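PDB 6QGM: VirX1 from Cyanophage Syn10, which iodinates diverse substrates and probably works as a flavin-dependent halogenase of the tryptophan halogenase family. Local coordinates for residues S78-E90 / H406-W418. Residues are numbered along the deposited sequence; the frame is centred on the assembly and turned at random.
Sequences SIRFTNFREGKGE and HYAYSMRTDTPYW
Three successive carbonyls, those of Asn83, Phe84 and Arg85, accept hydrogen bonds from residues 410-412, tying the hairpin loop between strands 78-82 and 91-95 to the linker joining helices 382-408 and 416-424 in this member of the tryptophan halogenase family. Ser410 OG donates to Phe84 O at 2.7 Å and also accepts from Arg412 N, closing an ST turn; with chi1 at 174° the hydroxyl swings opposite the backbone N, where it reaches both partners. Met411 N donates to Arg85 O (2.6 Å), while the side chains of Met411 and Arg85 lie side by side, pointing the same way. The Arg412 guanidinium lies between Trp418 NE1 over one face and Gly87 CA over the other. A side-on salt bridge pairs its NE with Asp414 OD2 and its NH2 with Asp414 OD1, each through the syn lone pair, and NH1 gives Asn83 O a bent bond (N-H...O 139°). Trp418 NE1 is satisfied by Met276 O, and the indole turns its edge to the face of Phe84. His406 likewise presents its edge to Phe81, its NE2 hydrogen-bonded to Glu355 OE2 and its ND1 to Phe402 O. Inside the hairpin loop, Glu90 OE1 accepts from Lys88 N, whereas OE2 takes Glu86 N from above the carboxylate plane (2.9 Å) and Gly87 N on its syn side (3.1 Å).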
loop_
_atom_site.group_PDB
_atom_site.type_symbol
_atom_site.label_atom_id
_atom_site.label_comp_id
_atom_site.label_asym_id
_atom_site.label_seq_id
_atom_site.Cartn_x
_atom_site.Cartn_y
_atom_site.Cartn_z
ATOM N N SER B 78 32.210 7.379 -0.329
ATOM C CA SER B 78 31.697 5.993 -0.272
ATOM C C SER B 78 31.826 5.426 1.145
ATOM O O SER B 78 32.718 5.873 1.892
ATOM C CB SER B 78 32.433 5.125 -1.272
ATOM O OG SER B 78 31.859 3.824 -1.329
ATOM N N ILE B 79 30.954 4.473 1.493
ATOM C CA ILE B 79 31.181 3.499 2.602
ATOM C C ILE B 79 31.761 2.235 1.972
ATOM O O ILE B 79 31.139 1.684 1.050
ATOM C CB ILE B 79 29.902 3.175 3.388
ATOM C CG1 ILE B 79 29.149 4.436 3.811
ATOM C CG2 ILE B 79 30.239 2.312 4.588
ATOM C CD1 ILE B 79 27.852 4.156 4.537
ATOM N N ARG B 80 32.906 1.790 2.475
ATOM C CA ARG B 80 33.607 0.570 2.007
ATOM C C ARG B 80 33.337 -0.554 3.012
ATOM O O ARG B 80 33.426 -0.300 4.219
ATOM C CB ARG B 80 35.097 0.877 1.865
ATOM C CG ARG B 80 35.964 -0.351 1.674
ATOM C CD ARG B 80 37.364 0.048 1.284
ATOM N NE ARG B 80 37.315 0.755 0.016
ATOM C CZ ARG B 80 38.207 1.639 -0.403
ATOM N NH1 ARG B 80 39.254 1.934 0.336
ATOM N NH2 ARG B 80 38.050 2.228 -1.574
ATOM N N PHE B 81 33.016 -1.751 2.522
ATOM C CA PHE B 81 32.762 -2.965 3.340
ATOM C C PHE B 81 33.845 -3.998 3.031
ATOM O O PHE B 81 33.762 -4.708 2.009
ATOM C CB PHE B 81 31.346 -3.490 3.090
ATOM C CG PHE B 81 30.273 -2.508 3.493
ATOM C CD1 PHE B 81 29.933 -2.332 4.828
ATOM C CD2 PHE B 81 29.623 -1.729 2.543
ATOM C CE1 PHE B 81 28.956 -1.416 5.196
ATOM C CE2 PHE B 81 28.640 -0.821 2.912
ATOM C CZ PHE B 81 28.311 -0.661 4.237
ATOM N N THR B 82 34.845 -4.050 3.908
ATOM C CA THR B 82 35.901 -5.092 3.935
ATOM C C THR B 82 35.439 -6.223 4.858
ATOM O O THR B 82 34.913 -5.926 5.939
ATOM C CB THR B 82 37.249 -4.502 4.361
ATOM O OG1 THR B 82 37.519 -3.375 3.510
ATOM C CG2 THR B 82 38.378 -5.510 4.317
ATOM N N ASN B 83 35.576 -7.465 4.392
ATOM C CA ASN B 83 35.492 -8.722 5.191
ATOM C C ASN B 83 34.033 -9.106 5.504
ATOM O O ASN B 83 33.854 -10.020 6.291
ATOM C CB ASN B 83 36.326 -8.599 6.471
ATOM C CG ASN B 83 37.035 -9.879 6.848
ATOM O OD1 ASN B 83 37.571 -10.564 5.994
ATOM N ND2 ASN B 83 37.067 -10.206 8.124
ATOM N N PHE B 84 33.037 -8.496 4.857
ATOM C CA PHE B 84 31.602 -8.616 5.226
ATOM C C PHE B 84 30.897 -9.759 4.490
ATOM O O PHE B 84 29.937 -10.312 5.064
ATOM C CB PHE B 84 30.841 -7.318 4.963
ATOM C CG PHE B 84 30.514 -6.549 6.218
ATOM C CD1 PHE B 84 31.405 -5.615 6.725
ATOM C CD2 PHE B 84 29.319 -6.766 6.889
ATOM C CE1 PHE B 84 31.109 -4.919 7.883
ATOM C CE2 PHE B 84 29.021 -6.062 8.043
ATOM C CZ PHE B 84 29.923 -5.146 8.547
ATOM N N ARG B 85 31.292 -10.085 3.264
ATOM C CA ARG B 85 30.579 -11.110 2.454
ATOM C C ARG B 85 30.940 -12.497 2.972
ATOM O O ARG B 85 30.013 -13.270 3.283
ATOM C CB ARG B 85 30.910 -11.030 0.962
ATOM C CG ARG B 85 30.141 -12.056 0.137
ATOM C CD ARG B 85 30.316 -11.977 -1.373
ATOM N NE ARG B 85 31.700 -12.233 -1.799
ATOM C CZ ARG B 85 32.525 -11.327 -2.294
ATOM N NH1 ARG B 85 32.125 -10.086 -2.456
ATOM N NH2 ARG B 85 33.747 -11.671 -2.641
ATOM N N GLU B 86 32.238 -12.779 3.074
ATOM C CA GLU B 86 32.776 -14.159 3.199
ATOM C C GLU B 86 33.905 -14.234 4.243
ATOM O O GLU B 86 34.356 -15.353 4.513
ATOM C CB GLU B 86 33.256 -14.554 1.805
ATOM C CG GLU B 86 33.177 -16.025 1.496
ATOM C CD GLU B 86 33.829 -16.321 0.161
ATOM O OE1 GLU B 86 33.513 -15.569 -0.823
ATOM O OE2 GLU B 86 34.659 -17.276 0.106
ATOM N N GLY B 87 34.353 -13.101 4.788
ATOM C CA GLY B 87 35.407 -13.018 5.814
ATOM C C GLY B 87 36.795 -13.347 5.282
ATOM O O GLY B 87 37.570 -14.000 6.019
ATOM N N LYS B 88 37.128 -12.876 4.076
ATOM C CA LYS B 88 38.414 -13.174 3.386
ATOM C C LYS B 88 39.000 -11.909 2.749
ATOM O O LYS B 88 39.673 -12.035 1.729
ATOM C CB LYS B 88 38.192 -14.259 2.333
ATOM C CG LYS B 88 37.874 -15.645 2.875
ATOM C CD LYS B 88 37.489 -16.586 1.764
ATOM C CE LYS B 88 37.827 -18.032 2.036
ATOM N NZ LYS B 88 37.451 -18.854 0.869
ATOM N N GLY B 89 38.773 -10.736 3.353
ATOM C CA GLY B 89 39.351 -9.444 2.935
ATOM C C GLY B 89 38.685 -8.867 1.694
ATOM O O GLY B 89 39.139 -7.800 1.232
ATOM N N GLU B 90 37.664 -9.529 1.140
ATOM C CA GLU B 90 36.891 -9.035 -0.029
ATOM C C GLU B 90 36.249 -7.690 0.328
ATOM O O GLU B 90 35.853 -7.499 1.504
ATOM C CB GLU B 90 35.821 -10.042 -0.474
ATOM C CG GLU B 90 34.656 -10.188 0.498
ATOM C CD GLU B 90 34.942 -10.967 1.769
ATOM O OE1 GLU B 90 35.853 -11.841 1.756
ATOM O OE2 GLU B 90 34.242 -10.713 2.767
ATOM N N HIS B 406 22.679 -5.816 6.029
ATOM C CA HIS B 406 24.155 -5.970 5.862
ATOM C C HIS B 406 24.641 -7.273 6.508
ATOM O O HIS B 406 25.615 -7.858 5.998
ATOM C CB HIS B 406 24.925 -4.796 6.483
ATOM C CG HIS B 406 24.695 -3.478 5.824
ATOM N ND1 HIS B 406 23.444 -2.920 5.700
ATOM C CD2 HIS B 406 25.551 -2.588 5.294
ATOM C CE1 HIS B 406 23.538 -1.752 5.089
ATOM N NE2 HIS B 406 24.822 -1.528 4.835
ATOM N N TYR B 407 24.012 -7.675 7.612
ATOM C CA TYR B 407 24.343 -8.901 8.378
ATOM C C TYR B 407 23.598 -10.090 7.767
ATOM O O TYR B 407 24.213 -11.131 7.507
ATOM C CB TYR B 407 23.971 -8.735 9.858
ATOM C CG TYR B 407 24.735 -7.675 10.612
ATOM C CD1 TYR B 407 26.012 -7.916 11.072
ATOM C CD2 TYR B 407 24.166 -6.445 10.898
ATOM C CE1 TYR B 407 26.727 -6.962 11.776
ATOM C CE2 TYR B 407 24.858 -5.472 11.594
ATOM C CZ TYR B 407 26.147 -5.732 12.036
ATOM O OH TYR B 407 26.846 -4.788 12.737
ATOM N N ALA B 408 22.298 -9.913 7.544
ATOM C CA ALA B 408 21.328 -10.982 7.231
ATOM C C ALA B 408 21.767 -11.780 5.998
ATOM O O ALA B 408 21.546 -13.011 5.979
ATOM C CB ALA B 408 19.969 -10.365 7.014
ATOM N N TYR B 409 22.351 -11.095 5.008
ATOM C CA TYR B 409 22.652 -11.644 3.662
ATOM C C TYR B 409 24.126 -12.038 3.539
ATOM O O TYR B 409 24.491 -12.533 2.475
ATOM C CB TYR B 409 22.215 -10.636 2.602
ATOM C CG TYR B 409 20.722 -10.552 2.468
ATOM C CD1 TYR B 409 20.018 -11.577 1.856
ATOM C CD2 TYR B 409 20.007 -9.479 2.974
ATOM C CE1 TYR B 409 18.643 -11.524 1.703
ATOM C CE2 TYR B 409 18.627 -9.423 2.866
ATOM C CZ TYR B 409 17.948 -10.459 2.238
ATOM O OH TYR B 409 16.592 -10.436 2.160
ATOM N N SER B 410 24.932 -11.852 4.589
ATOM C CA SER B 410 26.360 -12.259 4.596
ATOM C C SER B 410 26.463 -13.767 4.361
ATOM O O SER B 410 25.487 -14.495 4.678
ATOM C CB SER B 410 27.046 -11.869 5.863
ATOM O OG SER B 410 28.367 -12.389 5.888
ATOM N N MET B 411 27.604 -14.214 3.829
ATOM C CA MET B 411 27.927 -15.657 3.670
ATOM C C MET B 411 28.600 -16.180 4.944
ATOM O O MET B 411 28.681 -17.413 5.093
ATOM C CB MET B 411 28.835 -15.909 2.465
ATOM C CG MET B 411 28.176 -15.496 1.173
ATOM S SD MET B 411 29.105 -15.986 -0.297
ATOM C CE MET B 411 28.910 -17.765 -0.212
ATOM N N ARG B 412 29.036 -15.289 5.842
ATOM C CA ARG B 412 29.829 -15.654 7.045
ATOM C C ARG B 412 29.003 -16.527 7.994
ATOM O O ARG B 412 27.892 -16.133 8.395
ATOM C CB ARG B 412 30.322 -14.400 7.759
ATOM C CG ARG B 412 31.310 -13.611 6.920
ATOM C CD ARG B 412 31.984 -12.532 7.726
ATOM N NE ARG B 412 32.746 -13.105 8.829
ATOM C CZ ARG B 412 33.633 -12.457 9.549
ATOM N NH1 ARG B 412 33.901 -11.198 9.292
ATOM N NH2 ARG B 412 34.246 -13.081 10.530
ATOM N N THR B 413 29.547 -17.692 8.342
ATOM C CA THR B 413 29.053 -18.599 9.400
ATOM C C THR B 413 30.254 -19.113 10.190
ATOM O O THR B 413 30.131 -20.166 10.807
ATOM C CB THR B 413 28.240 -19.731 8.770
ATOM O OG1 THR B 413 29.129 -20.482 7.953
ATOM C CG2 THR B 413 27.105 -19.260 7.900
ATOM N N ASP B 414 31.353 -18.366 10.219
ATOM C CA ASP B 414 32.667 -18.843 10.732
ATOM C C ASP B 414 32.751 -18.670 12.263
ATOM O O ASP B 414 33.633 -19.286 12.871
ATOM C CB ASP B 414 33.823 -18.150 10.004
ATOM C CG ASP B 414 33.671 -16.649 9.943
ATOM O OD1 ASP B 414 34.294 -15.982 10.754
ATOM O OD2 ASP B 414 32.926 -16.174 9.097
ATOM N N THR B 415 31.882 -17.865 12.869
ATOM C CA THR B 415 31.785 -17.706 14.337
ATOM C C THR B 415 30.330 -17.849 14.753
ATOM O O THR B 415 29.432 -17.777 13.908
ATOM C CB THR B 415 32.342 -16.359 14.792
ATOM O OG1 THR B 415 31.499 -15.322 14.304
ATOM C CG2 THR B 415 33.750 -16.115 14.302
ATOM N N PRO B 416 30.049 -18.088 16.047
ATOM C CA PRO B 416 28.676 -18.160 16.526
ATOM C C PRO B 416 27.919 -16.856 16.253
ATOM O O PRO B 416 26.729 -16.933 15.976
ATOM C CB PRO B 416 28.818 -18.455 18.027
ATOM C CG PRO B 416 30.176 -19.110 18.135
ATOM C CD PRO B 416 31.020 -18.421 17.093
ATOM N N TYR B 417 28.608 -15.714 16.297
ATOM C CA TYR B 417 28.009 -14.384 16.012
ATOM C C TYR B 417 27.438 -14.371 14.600
ATOM O O TYR B 417 26.265 -13.991 14.433
ATOM C CB TYR B 417 29.025 -13.261 16.212
ATOM C CG TYR B 417 28.529 -11.894 15.830
ATOM C CD1 TYR B 417 27.803 -11.111 16.702
ATOM C CD2 TYR B 417 28.813 -11.368 14.582
ATOM C CE1 TYR B 417 27.350 -9.852 16.340
ATOM C CE2 TYR B 417 28.384 -10.106 14.204
ATOM C CZ TYR B 417 27.645 -9.343 15.087
ATOM O OH TYR B 417 27.207 -8.106 14.717
ATOM N N TRP B 418 28.241 -14.789 13.618
ATOM C CA TRP B 418 27.869 -14.747 12.179
ATOM C C TRP B 418 26.890 -15.879 11.867
ATOM O O TRP B 418 25.994 -15.655 11.035
ATOM C CB TRP B 418 29.124 -14.770 11.289
ATOM C CG TRP B 418 29.800 -13.437 11.250
ATOM C CD1 TRP B 418 30.966 -13.076 11.852
ATOM C CD2 TRP B 418 29.281 -12.250 10.626
ATOM N NE1 TRP B 418 31.226 -11.754 11.627
ATOM C CE2 TRP B 418 30.210 -11.219 10.881
ATOM C CE3 TRP B 418 28.141 -11.967 9.864
ATOM C CZ2 TRP B 418 30.019 -9.924 10.406
ATOM C CZ3 TRP B 418 27.955 -10.690 9.405
ATOM C CH2 TRP B 418 28.891 -9.691 9.650
#